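Local coordinates for protein DNA methyltransferase (Nicotiana tabacum, PDB 4ONQ) that probably methylates cytosine C5 in DNA, using S-adenosyl-L-methionine, through its catalytic domain, which binds the cofactor analogue sinefungin, at residues A[39-44]-A[309-314]. The protein carries 5 engineered substitutions. Sequence-based numbering, arbitrary orientation.
Sequences FFYYEN and LVIGGS. With SFG (sinefungin), chain C.
Y41 and I311 lie side by side and point the same way from two neighbouring parallel strands in the central sheet of a class I (Rossmann-like) methyltransferase domain. The strand axes run 4.6 Å apart at 6°, and four backbone hydrogen bonds alternate in direction, from V310 N to F39 O through to E43 N to G312 O. With CG anti to the backbone N (chi1 -170°), the Y41 ring brings CD2 to 3.6 Å from I311 CD1, while Y41 OH is hydrogen-bonded to H219 ND1. On the same face L309 CD1 leans forward to F39 O at 3.4 Å, between the CB atoms of F39 and Y41. On the other face F40 CB meets V310 CG1 at 4.2 Å, and the F40 ring leads away to Y341 and L345 of helix 337-352, on which V310 also packs. Past G312, where strand 309-312 ends, the contact becomes polar and meets the cofactor pocket. The chain of E43 bends at chi2 (-117°), laying OE1 3.3 Å from G313 CA, against backbone that bears no side chain. E43 OE2 pairs with R80 in a salt bridge, whereas a water donates to E43 OE1 at 3.0 Å. At the poorly ordered S314, carbonyl O accepts a weak bond from sinefungin NE (2.9 Å).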
loop_
_atom_site.group_PDB
_atom_site.type_symbol
_atom_site.label_atom_id
_atom_site.label_comp_id
_atom_site.label_asym_id
_atom_site.label_seq_id
_atom_site.Cartn_x
_atom_site.Cartn_y
_atom_site.Cartn_z
ATOM N N PHE A 39 11.954 -3.971 14.573
ATOM C CA PHE A 39 10.805 -4.561 13.901
ATOM C C PHE A 39 10.979 -4.347 12.408
ATOM O O PHE A 39 11.472 -3.304 11.983
ATOM C CB PHE A 39 9.504 -3.912 14.368
ATOM C CG PHE A 39 9.032 -4.395 15.706
ATOM C CD1 PHE A 39 8.555 -5.685 15.860
ATOM C CD2 PHE A 39 9.057 -3.558 16.811
ATOM C CE1 PHE A 39 8.111 -6.135 17.089
ATOM C CE2 PHE A 39 8.616 -4.003 18.045
ATOM C CZ PHE A 39 8.143 -5.293 18.183
ATOM N N PHE A 40 10.595 -5.330 11.604
ATOM C CA PHE A 40 10.672 -5.143 10.163
ATOM C C PHE A 40 9.388 -5.544 9.463
ATOM O O PHE A 40 8.664 -6.429 9.920
ATOM C CB PHE A 40 11.893 -5.840 9.551
ATOM C CG PHE A 40 11.745 -7.325 9.398
ATOM C CD1 PHE A 40 11.206 -7.868 8.239
ATOM C CD2 PHE A 40 12.175 -8.183 10.397
ATOM C CE1 PHE A 40 11.081 -9.239 8.089
ATOM C CE2 PHE A 40 12.053 -9.559 10.251
ATOM C CZ PHE A 40 11.507 -10.086 9.094
ATOM N N TYR A 41 9.124 -4.880 8.348
ATOM C CA TYR A 41 7.891 -5.055 7.608
ATOM C C TYR A 41 8.237 -5.006 6.127
ATOM O O TYR A 41 8.703 -3.984 5.628
ATOM C CB TYR A 41 6.930 -3.927 7.977
ATOM C CG TYR A 41 5.512 -4.077 7.481
ATOM C CD1 TYR A 41 4.576 -4.838 8.190
ATOM C CD2 TYR A 41 5.095 -3.421 6.318
ATOM C CE1 TYR A 41 3.266 -4.953 7.739
ATOM C CE2 TYR A 41 3.802 -3.525 5.859
ATOM C CZ TYR A 41 2.891 -4.289 6.565
ATOM O OH TYR A 41 1.601 -4.370 6.094
ATOM N N TYR A 42 8.043 -6.125 5.440
ATOM C CA TYR A 42 8.331 -6.221 4.016
ATOM C C TYR A 42 7.072 -6.567 3.233
ATOM O O TYR A 42 6.332 -7.474 3.602
ATOM C CB TYR A 42 9.411 -7.276 3.734
ATOM C CG TYR A 42 9.732 -7.361 2.262
ATOM C CD1 TYR A 42 10.506 -6.384 1.655
ATOM C CD2 TYR A 42 9.228 -8.384 1.473
ATOM C CE1 TYR A 42 10.785 -6.432 0.311
ATOM C CE2 TYR A 42 9.507 -8.441 0.117
ATOM C CZ TYR A 42 10.286 -7.458 -0.458
ATOM O OH TYR A 42 10.578 -7.485 -1.805
ATOM N N GLU A 43 6.841 -5.851 2.137
ATOM C CA GLU A 43 5.652 -6.073 1.326
ATOM C C GLU A 43 6.019 -6.504 -0.086
ATOM O O GLU A 43 6.910 -5.926 -0.707
ATOM C CB GLU A 43 4.803 -4.802 1.274
ATOM C CG GLU A 43 3.595 -4.890 0.352
ATOM C CD GLU A 43 3.658 -3.902 -0.801
ATOM O OE1 GLU A 43 4.762 -3.404 -1.104
ATOM O OE2 GLU A 43 2.600 -3.621 -1.401
ATOM N N ASN A 44 5.335 -7.522 -0.594
ATOM C CA ASN A 44 5.520 -7.911 -1.984
ATOM C C ASN A 44 4.214 -8.381 -2.602
ATOM O O ASN A 44 3.271 -8.710 -1.885
ATOM C CB ASN A 44 6.590 -8.997 -2.107
ATOM C CG ASN A 44 7.525 -8.761 -3.275
ATOM O OD1 ASN A 44 7.147 -8.145 -4.276
ATOM N ND2 ASN A 44 8.757 -9.238 -3.151
ATOM N N LEU A 309 11.684 0.509 13.642
ATOM C CA LEU A 309 11.021 -0.167 12.540
ATOM C C LEU A 309 11.760 0.082 11.228
ATOM O O LEU A 309 12.105 1.218 10.908
ATOM C CB LEU A 309 9.570 0.317 12.427
ATOM C CG LEU A 309 8.776 -0.139 11.196
ATOM C CD1 LEU A 309 8.588 -1.647 11.192
ATOM C CD2 LEU A 309 7.444 0.570 11.128
ATOM N N VAL A 310 12.023 -0.982 10.480
ATOM C CA VAL A 310 12.448 -0.823 9.098
ATOM C C VAL A 310 11.376 -1.408 8.194
ATOM O O VAL A 310 10.922 -2.533 8.392
ATOM C CB VAL A 310 13.861 -1.398 8.818
ATOM C CG1 VAL A 310 14.267 -2.390 9.886
ATOM C CG2 VAL A 310 13.946 -1.998 7.418
ATOM N N ILE A 311 10.944 -0.639 7.222
ATOM C CA ILE A 311 9.820 -1.005 6.409
ATOM C C ILE A 311 10.111 -0.698 4.952
ATOM O O ILE A 311 10.625 0.322 4.639
ATOM C CB ILE A 311 8.557 -0.267 6.902
ATOM C CG1 ILE A 311 7.376 -0.478 5.991
ATOM C CG2 ILE A 311 8.813 1.207 7.008
ATOM C CD1 ILE A 311 6.093 0.042 6.541
ATOM N N GLY A 312 9.798 -1.636 4.085
ATOM C CA GLY A 312 9.955 -1.470 2.673
ATOM C C GLY A 312 8.962 -2.213 1.834
ATOM O O GLY A 312 8.472 -3.215 2.202
ATOM N N GLY A 313 8.707 -1.698 0.663
ATOM C CA GLY A 313 7.697 -2.214 -0.221
ATOM C C GLY A 313 8.262 -2.701 -1.519
ATOM O O GLY A 313 9.426 -2.952 -1.639
ATOM N N SER A 314 7.416 -2.781 -2.518
ATOM C CA SER A 314 7.586 -3.641 -3.659
ATOM C C SER A 314 8.553 -3.092 -4.664
ATOM O O SER A 314 8.175 -2.536 -5.678
ATOM C CB SER A 314 6.254 -3.695 -4.345
ATOM O OG SER A 314 5.728 -2.390 -4.425
HETATM N N SFG C . 6.251 2.163 -0.571
HETATM C CA SFG C . 5.921 3.146 -1.618
HETATM C C SFG C . 4.603 3.799 -1.209
HETATM O O SFG C . 3.990 3.311 -0.237
HETATM O OXT SFG C . 4.276 4.826 -1.841
HETATM C CB SFG C . 5.855 2.411 -2.969
HETATM C CG SFG C . 7.299 1.980 -3.212
HETATM C CD SFG C . 7.698 1.155 -4.454
HETATM N NE SFG C . 7.061 -0.164 -4.498
HETATM C "C5'" SFG C . 9.228 1.120 -4.280
HETATM C "C4'" SFG C . 9.482 2.642 -4.439
HETATM O "O4'" SFG C . 10.771 2.114 -5.002
HETATM C "C3'" SFG C . 9.417 3.622 -5.603
HETATM O "O3'" SFG C . 9.716 4.941 -5.178
HETATM C "C2'" SFG C . 10.419 3.093 -6.552
HETATM O "O2'" SFG C . 10.654 4.059 -7.582
HETATM C "C1'" SFG C . 11.513 3.252 -5.465
HETATM N N9 SFG C . 12.824 2.815 -6.003
HETATM C C8 SFG C . 13.141 2.243 -7.152
HETATM N N7 SFG C . 14.450 2.004 -7.153
HETATM C C5 SFG C . 14.952 2.408 -5.985
HETATM C C6 SFG C . 16.195 2.394 -5.489
HETATM N N6 SFG C . 17.146 1.891 -6.272
HETATM N N1 SFG C . 16.486 2.860 -4.268
HETATM C C2 SFG C . 15.448 3.378 -3.493
HETATM N N3 SFG C . 14.159 3.382 -4.035
HETATM C C4 SFG C . 13.935 2.873 -5.259
HETATM O O HOH W 1 4.544 -0.475 -1.901
#